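Local coordinates for transcriptional regulator (PDB 2H0A), which is a probable transcriptional regulator of the CcpA type, likely a repressor, with a periplasmic-binding-protein-like domain that may bind an effector, at residues 113-119 with 181-187. Residues are numbered along the deposited sequence; the frame is centred on the assembly and turned at random.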
loop_
_atom_site.group_PDB
_atom_site.type_symbol
_atom_site.label_atom_id
_atom_site.label_comp_id
_atom_site.label_asym_id
_atom_site.label_seq_id
_atom_site.Cartn_x
_atom_site.Cartn_y
_atom_site.Cartn_z
ATOM N N PRO A 113 13.789 -4.938 -30.903
ATOM C CA PRO A 113 13.441 -6.308 -31.294
ATOM C C PRO A 113 12.641 -7.011 -30.183
ATOM O O PRO A 113 12.708 -6.616 -29.014
ATOM C CB PRO A 113 14.806 -6.961 -31.507
ATOM C CG PRO A 113 15.683 -5.809 -31.882
ATOM C CD PRO A 113 15.249 -4.743 -30.933
ATOM N N GLY A 114 11.890 -8.048 -30.546
ATOM C CA GLY A 114 11.112 -8.775 -29.561
ATOM C C GLY A 114 9.780 -8.117 -29.255
ATOM O O GLY A 114 9.674 -6.891 -29.326
ATOM N N PRO A 115 8.746 -8.904 -28.898
ATOM C CA PRO A 115 7.394 -8.431 -28.574
ATOM C C PRO A 115 7.338 -7.415 -27.438
ATOM O O PRO A 115 8.073 -7.504 -26.460
ATOM C CB PRO A 115 6.657 -9.716 -28.229
ATOM C CG PRO A 115 7.744 -10.548 -27.631
ATOM C CD PRO A 115 8.867 -10.339 -28.597
ATOM N N ILE A 116 6.441 -6.454 -27.576
ATOM C CA ILE A 116 6.276 -5.405 -26.591
ATOM C C ILE A 116 5.090 -5.689 -25.663
ATOM O O ILE A 116 3.962 -5.914 -26.122
ATOM C CB ILE A 116 6.061 -4.064 -27.297
ATOM C CG1 ILE A 116 7.263 -3.770 -28.202
ATOM C CG2 ILE A 116 5.833 -2.972 -26.270
ATOM C CD1 ILE A 116 7.038 -2.654 -29.202
ATOM N N PHE A 117 5.360 -5.689 -24.359
ATOM C CA PHE A 117 4.334 -5.937 -23.354
ATOM C C PHE A 117 4.157 -4.678 -22.529
ATOM O O PHE A 117 5.028 -3.809 -22.503
ATOM C CB PHE A 117 4.734 -7.076 -22.410
ATOM C CG PHE A 117 4.930 -8.399 -23.085
ATOM C CD1 PHE A 117 6.144 -8.723 -23.669
ATOM C CD2 PHE A 117 3.893 -9.327 -23.131
ATOM C CE1 PHE A 117 6.334 -9.945 -24.283
ATOM C CE2 PHE A 117 4.071 -10.556 -23.745
ATOM C CZ PHE A 117 5.299 -10.866 -24.324
ATOM N N ALA A 118 3.028 -4.594 -21.840
ATOM C CA ALA A 118 2.733 -3.445 -21.007
ATOM C C ALA A 118 2.094 -3.878 -19.692
ATOM O O ALA A 118 1.400 -4.903 -19.621
ATOM C CB ALA A 118 1.810 -2.492 -21.750
ATOM N N ILE A 119 2.345 -3.093 -18.650
ATOM C CA ILE A 119 1.790 -3.365 -17.336
ATOM C C ILE A 119 0.863 -2.204 -16.988
ATOM O O ILE A 119 1.260 -1.038 -17.049
ATOM C CB ILE A 119 2.901 -3.495 -16.255
ATOM C CG1 ILE A 119 3.930 -4.543 -16.685
ATOM C CG2 ILE A 119 2.290 -3.913 -14.921
ATOM C CD1 ILE A 119 5.036 -4.765 -15.696
ATOM N N PRO A 181 14.779 -11.660 -26.596
ATOM C CA PRO A 181 14.557 -10.365 -25.959
ATOM C C PRO A 181 13.093 -9.958 -26.008
ATOM O O PRO A 181 12.357 -10.340 -26.922
ATOM C CB PRO A 181 15.411 -9.432 -26.794
ATOM C CG PRO A 181 15.181 -9.973 -28.163
ATOM C CD PRO A 181 15.313 -11.480 -27.957
ATOM N N LEU A 182 12.675 -9.188 -25.013
ATOM C CA LEU A 182 11.318 -8.693 -24.974
ATOM C C LEU A 182 11.302 -7.340 -24.271
ATOM O O LEU A 182 12.152 -7.038 -23.427
ATOM C CB LEU A 182 10.371 -9.684 -24.287
ATOM C CG LEU A 182 10.537 -10.008 -22.809
ATOM C CD1 LEU A 182 9.302 -10.714 -22.307
ATOM C CD2 LEU A 182 11.762 -10.873 -22.624
ATOM N N ASN A 183 10.327 -6.524 -24.645
ATOM C CA ASN A 183 10.195 -5.190 -24.108
ATOM C C ASN A 183 9.004 -5.076 -23.199
ATOM O O ASN A 183 7.940 -5.622 -23.486
ATOM C CB ASN A 183 10.074 -4.211 -25.262
ATOM C CG ASN A 183 11.174 -4.398 -26.274
ATOM O OD1 ASN A 183 12.343 -4.147 -25.980
ATOM N ND2 ASN A 183 10.814 -4.861 -27.466
ATOM N N VAL A 184 9.199 -4.351 -22.101
ATOM C CA VAL A 184 8.159 -4.149 -21.109
ATOM C C VAL A 184 7.961 -2.677 -20.750
ATOM O O VAL A 184 8.920 -1.956 -20.476
ATOM C CB VAL A 184 8.482 -4.915 -19.797
ATOM C CG1 VAL A 184 7.385 -4.661 -18.761
ATOM C CG2 VAL A 184 8.637 -6.407 -20.074
ATOM N N PHE A 185 6.708 -2.241 -20.771
ATOM C CA PHE A 185 6.367 -0.886 -20.379
ATOM C C PHE A 185 5.702 -1.067 -19.018
ATOM O O PHE A 185 4.522 -1.397 -18.938
ATOM C CB PHE A 185 5.384 -0.241 -21.364
ATOM C CG PHE A 185 4.948 1.144 -20.961
ATOM C CD1 PHE A 185 5.815 1.987 -20.259
ATOM C CD2 PHE A 185 3.689 1.614 -21.288
ATOM C CE1 PHE A 185 5.435 3.276 -19.887
ATOM C CE2 PHE A 185 3.291 2.907 -20.924
ATOM C CZ PHE A 185 4.169 3.738 -20.221
ATOM N N ALA A 186 6.476 -0.862 -17.954
ATOM C CA ALA A 186 5.986 -1.024 -16.587
ATOM C C ALA A 186 4.784 -0.165 -16.274
ATOM O O ALA A 186 3.851 -0.625 -15.625
ATOM C CB ALA A 186 7.088 -0.732 -15.594
ATOM N N GLY A 187 4.800 1.082 -16.725
ATOM C CA GLY A 187 3.676 1.957 -16.446
ATOM C C GLY A 187 3.895 2.787 -15.200
ATOM O O GLY A 187 3.276 3.831 -15.039
#
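Strands 116-119 and 182-185 run side by side in parallel, with their axes 4.5 Å apart at closest approach. Four backbone hydrogen bonds form the ladder. Asn183 N donates to Pro115 O (3.1 Å), and Phe117 N to Asn183 O (2.7 Å). Phe185 N then donates to Phe117 O (2.9 Å), and Ile119 N to Phe185 O (2.8 Å). Asn183, Phe117 and Phe185 thus each use both their NH and CO here, as parallel pairing requires. Ile116, Ala118, Leu182 and Val184 point their NH and CO away from the other strand. Ile116 O accepts a weak hydrogen bond from Arg156 NH1. Ala118 pairs with Arg156 and Tyr158, while Leu182 and Val184 pair with strand 210-215 or the residue just before it.

The Asn183 side chain extends the bonding beyond the ladder. Its ND2 donates to Pro113 O (3.0 Å), tying the loop before strand 116-119 to the neighbouring strand. Gly114 CA makes a CA-H...O contact with Pro181 O (3.3 Å). A CB here would clash with that oxygen, and the backbone angles alone also call for glycine. At the far end, Ile119 O and Ala186 O lie 3.0 Å apart; both are acceptors, and the ladder has ended.

Side chains pack on both faces. Phe117 CE1 meets Leu182 CD1 (3.6 Å) and Ile119 CD1 meets Val184 CG1 (3.9 Å), under Phe174 of helix 164-175. On the other face, Ile116, Ala118 and Phe185 meet Phe141 of helix 133-147. Parallel inner strands sandwiched between helices are characteristic of the alpha/beta, Rossmann-like subdomains of periplasmic-binding-protein-like regulators, the LacI/CcpA type.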